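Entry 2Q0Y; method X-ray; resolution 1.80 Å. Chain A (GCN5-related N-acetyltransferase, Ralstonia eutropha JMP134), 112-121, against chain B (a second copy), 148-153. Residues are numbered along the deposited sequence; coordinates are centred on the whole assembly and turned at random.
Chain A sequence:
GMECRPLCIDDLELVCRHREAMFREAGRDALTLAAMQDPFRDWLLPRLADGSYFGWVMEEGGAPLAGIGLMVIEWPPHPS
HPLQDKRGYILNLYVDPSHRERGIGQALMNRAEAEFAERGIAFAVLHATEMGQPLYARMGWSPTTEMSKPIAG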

# COMPACT_ATOMS: atom_id res chain seq x y z
N ALA A 112 -5.73 10.05 -14.63
CA ALA A 112 -5.11 9.83 -13.33
C ALA A 112 -3.60 9.78 -13.44
O ALA A 112 -2.90 10.43 -12.65
CB ALA A 112 -5.64 8.54 -12.69
N GLU A 113 -3.09 9.01 -14.38
CA GLU A 113 -1.64 8.92 -14.58
C GLU A 113 -1.03 10.29 -14.95
O GLU A 113 0.04 10.65 -14.46
CB GLU A 113 -1.28 7.89 -15.62
CG GLU A 113 -1.64 6.47 -15.19
CD GLU A 113 -1.34 5.42 -16.25
OE1 GLU A 113 -0.64 5.70 -17.25
OE2 GLU A 113 -1.86 4.30 -16.09
N ALA A 114 -1.73 11.05 -15.80
CA ALA A 114 -1.26 12.39 -16.20
C ALA A 114 -1.23 13.35 -15.02
O ALA A 114 -0.34 14.20 -14.93
CB ALA A 114 -2.14 12.94 -17.29
N GLU A 115 -2.21 13.23 -14.12
CA GLU A 115 -2.25 14.04 -12.91
C GLU A 115 -1.03 13.73 -12.03
O GLU A 115 -0.38 14.64 -11.55
CB GLU A 115 -3.56 13.81 -12.17
CG GLU A 115 -3.70 14.64 -10.93
CD GLU A 115 -3.85 16.13 -11.21
OE1 GLU A 115 -4.28 16.48 -12.32
OE2 GLU A 115 -3.52 16.94 -10.31
N PHE A 116 -0.70 12.45 -11.87
CA PHE A 116 0.50 12.07 -11.13
C PHE A 116 1.76 12.65 -11.79
O PHE A 116 2.66 13.13 -11.10
CB PHE A 116 0.65 10.54 -11.03
CG PHE A 116 -0.32 9.87 -10.09
CD1 PHE A 116 -0.75 10.49 -8.91
CD2 PHE A 116 -0.79 8.61 -10.39
CE1 PHE A 116 -1.64 9.86 -8.07
CE2 PHE A 116 -1.70 7.97 -9.53
CZ PHE A 116 -2.11 8.61 -8.38
N ALA A 117 1.81 12.63 -13.12
CA ALA A 117 2.95 13.19 -13.85
C ALA A 117 3.10 14.69 -13.60
O ALA A 117 4.19 15.18 -13.35
CB ALA A 117 2.86 12.90 -15.31
N GLU A 118 1.98 15.41 -13.69
CA GLU A 118 1.94 16.84 -13.40
C GLU A 118 2.45 17.14 -11.99
O GLU A 118 3.12 18.15 -11.77
CB GLU A 118 0.50 17.34 -13.55
CG GLU A 118 0.27 18.79 -13.18
CD GLU A 118 -1.21 19.17 -13.24
OE1 GLU A 118 -2.04 18.27 -13.13
OE2 GLU A 118 -1.54 20.35 -13.42
N ARG A 119 2.14 16.25 -11.05
CA ARG A 119 2.54 16.40 -9.67
C ARG A 119 3.96 15.89 -9.40
O ARG A 119 4.44 15.97 -8.26
CB ARG A 119 1.52 15.70 -8.76
CG ARG A 119 0.13 16.33 -8.79
CD ARG A 119 -0.81 15.54 -7.91
NE ARG A 119 -2.18 16.05 -7.98
CZ ARG A 119 -3.08 15.95 -7.01
NH1 ARG A 119 -2.77 15.37 -5.85
NH2 ARG A 119 -4.31 16.42 -7.20
N GLY A 120 4.64 15.39 -10.42
CA GLY A 120 6.04 14.94 -10.28
C GLY A 120 6.21 13.68 -9.47
O GLY A 120 7.26 13.46 -8.85
N ILE A 121 5.19 12.82 -9.48
CA ILE A 121 5.20 11.57 -8.72
C ILE A 121 5.93 10.50 -9.49
O ILE A 121 5.63 10.26 -10.66
CB ILE A 121 3.76 11.09 -8.46
CG1 ILE A 121 2.96 12.15 -7.69
CG2 ILE A 121 3.74 9.74 -7.72
CD1 ILE A 121 3.55 12.54 -6.37
N SER B 148 1.62 -2.01 -10.12
CA SER B 148 2.38 -0.78 -10.06
C SER B 148 2.82 -0.31 -11.44
O SER B 148 2.86 -1.09 -12.40
CB SER B 148 3.61 -0.97 -9.16
OG SER B 148 4.59 -1.83 -9.75
N LYS B 149 3.17 0.98 -11.52
CA LYS B 149 3.67 1.58 -12.73
C LYS B 149 4.55 2.80 -12.42
O LYS B 149 4.17 3.66 -11.62
CB LYS B 149 2.51 2.00 -13.63
CG LYS B 149 2.94 2.57 -14.95
CD LYS B 149 1.77 2.97 -15.82
CE LYS B 149 2.24 3.48 -17.16
NZ LYS B 149 1.10 3.82 -18.07
N PRO B 150 5.74 2.87 -13.03
CA PRO B 150 6.49 4.11 -12.92
C PRO B 150 5.75 5.21 -13.66
O PRO B 150 5.20 4.97 -14.74
CB PRO B 150 7.81 3.79 -13.63
CG PRO B 150 7.89 2.28 -13.56
CD PRO B 150 6.50 1.85 -13.78
N ILE B 151 5.75 6.41 -13.09
CA ILE B 151 5.10 7.56 -13.72
C ILE B 151 6.19 8.50 -14.21
O ILE B 151 6.57 8.44 -15.37
CB ILE B 151 4.11 8.24 -12.76
CG1 ILE B 151 3.10 7.24 -12.21
CG2 ILE B 151 3.41 9.41 -13.45
CD1 ILE B 151 2.18 6.61 -13.25
N ALA B 152 6.72 9.36 -13.33
CA ALA B 152 7.83 10.24 -13.70
C ALA B 152 9.19 9.55 -13.48
O ALA B 152 10.21 9.97 -14.02
CB ALA B 152 7.75 11.55 -12.93
N GLY B 153 9.18 8.46 -12.69
CA GLY B 153 10.37 7.69 -12.37
C GLY B 153 10.56 6.49 -13.29
O GLY B 153 10.23 6.51 -14.49
OXT GLY B 153 11.07 5.45 -12.84

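The C-terminal tail of chain B runs past the last turns of a chain A helix and the loop that follows it. The helix covers 112-118 here and begins earlier in the chain. The chain B stretch leaves a strand at Pro150(B) and ends at the carboxylate of Gly153(B). Together the two stretches bury 323 Å².

Ser148(B) makes no contact with the helix. Lys149(B) is the first residue to reach it. Its CA-to-CB bond points toward chain A, and all four chi angles are t, so the side chain is fully extended. This carries the ammonium to the carboxylate of Glu113(A). Lys149(B) NZ donates a hydrogen bond to Glu113(A) OE1 at 2.7 Å, within a salt bridge. The opposite charges attract, and the N-H bond gives that attraction a direction. The other carboxylate oxygen, Glu113(A) OE2, is hydrogen-bonded elsewhere in the structure.

Pro150(B) makes no contact. As neighbours in a strand alternate, the CA-to-CB bond points toward chain A at Lys149(B) and away at Pro150(B).

Ile151(B) is the centre of the packing and has 95 Å² covered by the chain A stretch, the largest share of any residue here. Its side chain is m, m. The methyl CG2 rests on one turn of helix. Ile151(B) CG2 lies 3.8 Å from Phe116(A) CB and 4.0 Å from Ala117(A) CB, both apolar contacts. Ile151(B) CG2 also lies 3.7 Å from Glu113(A) O and 3.6 Å from Ala117(A) N. Those two backbone atoms are already paired: Ala117(A) N donates to Glu113(A) O at 3.0 Å. The methyl therefore covers a satisfied helical hydrogen bond. The aromatic ring of Phe116(A) leads away from the tail, and CB makes the closest approach. On the aliphatic part of Glu113(A), CG is 4.3 Å from Ile151(B) CD1.

Ala152(B) supplies the backbone link. Ala152(B) N donates to Ile121(A) O at 3.0 Å, with an N-H...O angle of 158°. Ile121(A) lies beyond the helix, and its O is the acceptor. The chain leaves the helix through a Schellman motif: Gly120(A) has positive phi, 71°, which favours glycine, and Gly120(A) N bonds back to Ala117(A) O while Ile121(A) N bonds back to Phe116(A) O, each at 3.0 Å. Ala152(B) CB sits 4.3 Å from Gly120(A) C.

Gly153(B) adds little; its terminal carboxylate forms no hydrogen bond to this chain A stretch.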